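Local coordinates for protein homoserine O-acetyltransferase (Bacillus anthracis str. 'Ames Ancestor', PDB 3I1I) that probably transfers an acetyl group from acetyl-CoA to the hydroxyl of L-homoserine, an early step of methionine biosynthesis, using an alpha/beta-hydrolase fold, at residues 129-140 against 160-171. Residues are numbered along the deposited sequence; the frame is centred on the assembly and turned at random.
Sequences FLDVARMQCELI and IAQQWAVHYPHM. With GOL (glycerol), chain E.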
loop_
_atom_site.group_PDB
_atom_site.type_symbol
_atom_site.label_atom_id
_atom_site.label_comp_id
_atom_site.label_asym_id
_atom_site.label_seq_id
_atom_site.Cartn_x
_atom_site.Cartn_y
_atom_site.Cartn_z
ATOM N N PHE A 129 9.723 -21.045 -2.312
ATOM C CA PHE A 129 9.412 -21.765 -3.529
ATOM C C PHE A 129 10.329 -22.925 -3.739
ATOM O O PHE A 129 10.048 -23.789 -4.545
ATOM C CB PHE A 129 9.347 -20.818 -4.737
ATOM C CG PHE A 129 8.165 -19.863 -4.652
ATOM C CD1 PHE A 129 6.856 -20.363 -4.596
ATOM C CD2 PHE A 129 8.353 -18.495 -4.556
ATOM C CE1 PHE A 129 5.764 -19.517 -4.457
ATOM C CE2 PHE A 129 7.256 -17.645 -4.416
ATOM C CZ PHE A 129 5.957 -18.166 -4.355
ATOM N N LEU A 130 11.414 -22.989 -2.974
ATOM C CA LEU A 130 12.222 -24.199 -2.951
ATOM C C LEU A 130 11.469 -25.327 -2.212
ATOM O O LEU A 130 11.498 -26.491 -2.665
ATOM C CB LEU A 130 13.584 -23.941 -2.374
ATOM C CG LEU A 130 14.496 -25.152 -2.186
ATOM C CD1 LEU A 130 14.566 -26.010 -3.441
ATOM C CD2 LEU A 130 15.902 -24.634 -1.725
ATOM N N ASP A 131 10.755 -24.988 -1.137
ATOM C CA ASP A 131 9.907 -25.990 -0.455
ATOM C C ASP A 131 8.900 -26.604 -1.408
ATOM O O ASP A 131 8.726 -27.822 -1.409
ATOM C CB ASP A 131 9.184 -25.403 0.730
ATOM C CG ASP A 131 10.118 -25.117 1.890
ATOM O OD1 ASP A 131 10.830 -26.058 2.279
ATOM O OD2 ASP A 131 10.156 -23.971 2.405
ATOM N N VAL A 132 8.305 -25.778 -2.277
ATOM C CA VAL A 132 7.349 -26.272 -3.243
ATOM C C VAL A 132 8.018 -27.232 -4.275
ATOM O O VAL A 132 7.465 -28.293 -4.601
ATOM C CB VAL A 132 6.559 -25.125 -3.924
ATOM C CG1 VAL A 132 5.735 -25.656 -5.099
ATOM C CG2 VAL A 132 5.659 -24.364 -2.870
ATOM N N ALA A 133 9.200 -26.865 -4.743
ATOM C CA ALA A 133 9.971 -27.674 -5.658
ATOM C C ALA A 133 10.346 -29.028 -4.979
ATOM O O ALA A 133 10.270 -30.079 -5.610
ATOM C CB ALA A 133 11.228 -26.895 -6.110
ATOM N N ARG A 134 10.710 -29.014 -3.699
ATOM C CA ARG A 134 11.051 -30.273 -3.021
ATOM C C ARG A 134 9.833 -31.200 -2.906
ATOM O O ARG A 134 9.952 -32.401 -3.124
ATOM C CB ARG A 134 11.660 -30.040 -1.645
ATOM C CG ARG A 134 12.913 -29.122 -1.661
ATOM C CD ARG A 134 14.064 -29.839 -1.038
ATOM N NE ARG A 134 15.290 -29.040 -0.868
ATOM C CZ ARG A 134 16.358 -29.085 -1.676
ATOM N NH1 ARG A 134 16.390 -29.857 -2.781
ATOM N NH2 ARG A 134 17.406 -28.330 -1.376
HETATM N N MSE A 135 8.661 -30.637 -2.617
HETATM C CA MSE A 135 7.473 -31.437 -2.567
HETATM C C MSE A 135 7.120 -32.001 -3.935
HETATM O O MSE A 135 6.890 -33.186 -4.047
HETATM C CB MSE A 135 6.318 -30.652 -2.008
HETATM C CG MSE A 135 6.424 -30.502 -0.511
HETATM SE SE MSE A 135 5.135 -29.180 0.091
HETATM C CE MSE A 135 3.506 -30.013 -0.647
ATOM N N GLN A 136 7.106 -31.166 -4.968
ATOM C CA GLN A 136 6.832 -31.622 -6.316
ATOM C C GLN A 136 7.755 -32.784 -6.749
ATOM O O GLN A 136 7.322 -33.743 -7.383
ATOM C CB GLN A 136 7.027 -30.473 -7.282
ATOM C CG GLN A 136 5.926 -29.412 -7.250
ATOM C CD GLN A 136 6.272 -28.258 -8.179
ATOM O OE1 GLN A 136 7.448 -27.905 -8.342
ATOM N NE2 GLN A 136 5.266 -27.708 -8.829
ATOM N N CYS A 137 9.030 -32.667 -6.404
ATOM C CA CYS A 137 9.990 -33.668 -6.732
ATOM C C CYS A 137 9.672 -35.028 -6.087
ATOM O O CYS A 137 9.869 -36.070 -6.724
ATOM C CB CYS A 137 11.369 -33.204 -6.303
ATOM S SG CYS A 137 12.636 -34.285 -6.892
ATOM N N GLU A 138 9.176 -35.022 -4.847
ATOM C CA GLU A 138 8.766 -36.268 -4.207
ATOM C C GLU A 138 7.669 -36.907 -4.995
ATOM O O GLU A 138 7.659 -38.130 -5.171
ATOM C CB GLU A 138 8.211 -36.071 -2.814
ATOM C CG GLU A 138 9.141 -35.391 -1.881
ATOM C CD GLU A 138 10.062 -36.341 -1.223
ATOM O OE1 GLU A 138 9.898 -36.492 0.020
ATOM O OE2 GLU A 138 10.939 -36.911 -1.937
ATOM N N LEU A 139 6.714 -36.085 -5.420
ATOM C CA LEU A 139 5.609 -36.595 -6.234
ATOM C C LEU A 139 6.129 -37.153 -7.555
ATOM O O LEU A 139 5.783 -38.240 -7.923
ATOM C CB LEU A 139 4.535 -35.520 -6.483
ATOM C CG LEU A 139 3.501 -35.803 -7.595
ATOM C CD1 LEU A 139 2.899 -37.177 -7.363
ATOM C CD2 LEU A 139 2.398 -34.735 -7.665
ATOM N N ILE A 140 6.965 -36.401 -8.259
ATOM C CA ILE A 140 7.512 -36.863 -9.549
ATOM C C ILE A 140 8.253 -38.217 -9.376
ATOM O O ILE A 140 8.028 -39.162 -10.132
ATOM C CB ILE A 140 8.464 -35.794 -10.153
ATOM C CG1 ILE A 140 7.669 -34.498 -10.496
ATOM C CG2 ILE A 140 9.150 -36.300 -11.399
ATOM C CD1 ILE A 140 6.617 -34.700 -11.584
ATOM N N ILE A 160 9.489 -21.243 -8.884
ATOM C CA ILE A 160 9.556 -22.644 -8.613
ATOM C C ILE A 160 10.362 -23.347 -9.713
ATOM O O ILE A 160 11.247 -24.174 -9.427
ATOM C CB ILE A 160 8.164 -23.265 -8.504
ATOM C CG1 ILE A 160 7.402 -22.654 -7.326
ATOM C CG2 ILE A 160 8.263 -24.783 -8.370
ATOM C CD1 ILE A 160 5.844 -22.500 -7.559
ATOM N N ALA A 161 10.117 -22.991 -10.959
ATOM C CA ALA A 161 10.835 -23.661 -12.049
ATOM C C ALA A 161 12.323 -23.386 -11.923
ATOM O O ALA A 161 13.156 -24.232 -12.262
ATOM C CB ALA A 161 10.325 -23.218 -13.401
ATOM N N GLN A 162 12.669 -22.187 -11.458
ATOM C CA GLN A 162 14.074 -21.859 -11.377
ATOM C C GLN A 162 14.713 -22.651 -10.245
ATOM O O GLN A 162 15.847 -23.067 -10.361
ATOM C CB GLN A 162 14.294 -20.363 -11.183
ATOM C CG GLN A 162 14.140 -19.555 -12.443
ATOM C CD GLN A 162 14.074 -18.058 -12.140
ATOM O OE1 GLN A 162 15.060 -17.358 -12.289
ATOM N NE2 GLN A 162 12.910 -17.581 -11.687
ATOM N N GLN A 163 13.978 -22.855 -9.166
ATOM C CA GLN A 163 14.487 -23.641 -8.040
ATOM C C GLN A 163 14.727 -25.108 -8.456
ATOM O O GLN A 163 15.745 -25.701 -8.113
ATOM C CB GLN A 163 13.542 -23.521 -6.849
ATOM C CG GLN A 163 13.539 -22.139 -6.188
ATOM C CD GLN A 163 14.822 -21.866 -5.406
ATOM O OE1 GLN A 163 15.847 -22.525 -5.613
ATOM N NE2 GLN A 163 14.769 -20.892 -4.493
ATOM N N TRP A 164 13.857 -25.650 -9.288
ATOM C CA TRP A 164 14.110 -26.950 -9.923
ATOM C C TRP A 164 15.421 -27.008 -10.720
ATOM O O TRP A 164 16.224 -27.935 -10.569
ATOM C CB TRP A 164 12.984 -27.297 -10.904
ATOM C CG TRP A 164 11.895 -28.062 -10.317
ATOM C CD1 TRP A 164 10.782 -27.565 -9.766
ATOM C CD2 TRP A 164 11.788 -29.491 -10.243
ATOM N NE1 TRP A 164 9.976 -28.579 -9.355
ATOM C CE2 TRP A 164 10.582 -29.777 -9.622
ATOM C CE3 TRP A 164 12.609 -30.542 -10.629
ATOM C CZ2 TRP A 164 10.150 -31.072 -9.390
ATOM C CZ3 TRP A 164 12.174 -31.839 -10.401
ATOM C CH2 TRP A 164 10.978 -32.091 -9.774
ATOM N N ALA A 165 15.610 -26.023 -11.592
ATOM C CA ALA A 165 16.798 -25.977 -12.433
ATOM C C ALA A 165 18.095 -25.878 -11.591
ATOM O O ALA A 165 19.108 -26.527 -11.890
ATOM C CB ALA A 165 16.704 -24.829 -13.426
ATOM N N VAL A 166 18.051 -25.092 -10.533
ATOM C CA VAL A 166 19.206 -24.953 -9.644
ATOM C C VAL A 166 19.418 -26.237 -8.809
ATOM O O VAL A 166 20.503 -26.782 -8.786
ATOM C CB VAL A 166 19.055 -23.713 -8.715
ATOM C CG1 VAL A 166 20.090 -23.724 -7.609
ATOM C CG2 VAL A 166 19.150 -22.442 -9.550
ATOM N N HIS A 167 18.371 -26.735 -8.164
ATOM C CA HIS A 167 18.554 -27.775 -7.173
ATOM C C HIS A 167 18.372 -29.197 -7.632
ATOM O O HIS A 167 18.760 -30.084 -6.912
ATOM C CB HIS A 167 17.703 -27.479 -5.961
ATOM C CG HIS A 167 18.165 -26.278 -5.212
ATOM N ND1 HIS A 167 19.068 -26.350 -4.167
ATOM C CD2 HIS A 167 17.913 -24.958 -5.403
ATOM C CE1 HIS A 167 19.310 -25.128 -3.714
ATOM N NE2 HIS A 167 18.634 -24.263 -4.453
ATOM N N TYR A 168 17.826 -29.435 -8.826
ATOM C CA TYR A 168 17.711 -30.780 -9.331
ATOM C C TYR A 168 18.267 -30.840 -10.718
ATOM O O TYR A 168 17.584 -31.210 -11.675
ATOM C CB TYR A 168 16.257 -31.244 -9.294
ATOM C CG TYR A 168 15.734 -31.368 -7.901
ATOM C CD1 TYR A 168 16.171 -32.390 -7.066
ATOM C CD2 TYR A 168 14.852 -30.451 -7.402
ATOM C CE1 TYR A 168 15.713 -32.498 -5.748
ATOM C CE2 TYR A 168 14.357 -30.544 -6.072
ATOM C CZ TYR A 168 14.786 -31.558 -5.264
ATOM O OH TYR A 168 14.279 -31.641 -3.999
ATOM N N PRO A 169 19.542 -30.496 -10.837
ATOM C CA PRO A 169 20.107 -30.389 -12.150
ATOM C C PRO A 169 20.226 -31.714 -12.919
ATOM O O PRO A 169 20.302 -31.663 -14.129
ATOM C CB PRO A 169 21.505 -29.838 -11.870
ATOM C CG PRO A 169 21.811 -30.349 -10.541
ATOM C CD PRO A 169 20.555 -30.267 -9.783
ATOM N N HIS A 170 20.256 -32.877 -12.283
ATOM C CA HIS A 170 20.307 -34.088 -13.097
ATOM C C HIS A 170 18.922 -34.453 -13.646
ATOM O O HIS A 170 18.812 -35.392 -14.416
ATOM C CB HIS A 170 20.892 -35.286 -12.326
ATOM C CG HIS A 170 22.162 -34.975 -11.596
ATOM N ND1 HIS A 170 23.134 -34.134 -12.109
ATOM C CD2 HIS A 170 22.614 -35.382 -10.380
ATOM C CE1 HIS A 170 24.112 -34.011 -11.230
ATOM N NE2 HIS A 170 23.833 -34.774 -10.181
HETATM N N MSE A 171 17.878 -33.722 -13.253
HETATM C CA MSE A 171 16.521 -34.089 -13.586
HETATM C C MSE A 171 15.860 -33.173 -14.572
HETATM O O MSE A 171 14.817 -33.528 -15.066
HETATM C CB MSE A 171 15.644 -34.100 -12.334
HETATM C CG MSE A 171 15.928 -35.236 -11.364
HETATM SE SE MSE A 171 14.750 -35.202 -9.840
HETATM C CE MSE A 171 13.130 -35.868 -10.742
HETATM C C1 GOL E . 20.912 -28.756 -1.475
HETATM O O1 GOL E . 22.176 -28.254 -1.149
HETATM C C2 GOL E . 21.111 -29.261 -2.885
HETATM O O2 GOL E . 21.607 -30.578 -2.822
HETATM C C3 GOL E . 19.876 -29.205 -3.759
HETATM O O3 GOL E . 19.222 -30.453 -3.801
HETATM O O HOH W 1 12.478 -33.991 -2.479
#
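In this alpha/beta-hydrolase fold, helix 156-167, which follows the probable nucleophile elbow, packs against helix 129-142, the segment axes 8.4 Å apart and crossing at -68°. W164 and I160 enter as knobs: W164 among A133, Q136, C137 and I140, I160 among F129, V132, A133 and Q136. The indole NE1 donates to Q136 OE1 at 2.8 Å, nearly straight and in the ring plane but tilted 30° from the carbonyl plane. The Q136 chain, extended beyond CG (chi2 176°), carries the amide to the indole edge; its NE2 is hydrogen-bonded to T91 OG1, so both ends of this buried amide are held. C137 CB lies 3.7 Å from W164 CH2, while C137 SG sits over one face of the Y168 ring, 3.9 Å from its centroid, and also meets the selenium of selenomethionine M171 (SE). Toward the partly exposed side, L130 CD2 lies over the H167 imidazole face, 4.0 Å from the ring centroid. R134, salt-bridged through NE to E20, holds its guanidinium almost perpendicular to the Y168 ring; its NH1 donates to O3 of a glycerol, probably from the crystallisation liquor, and, in the guanidinium plane, R134 NH1 donates to Y168 OH at 3.0 Å.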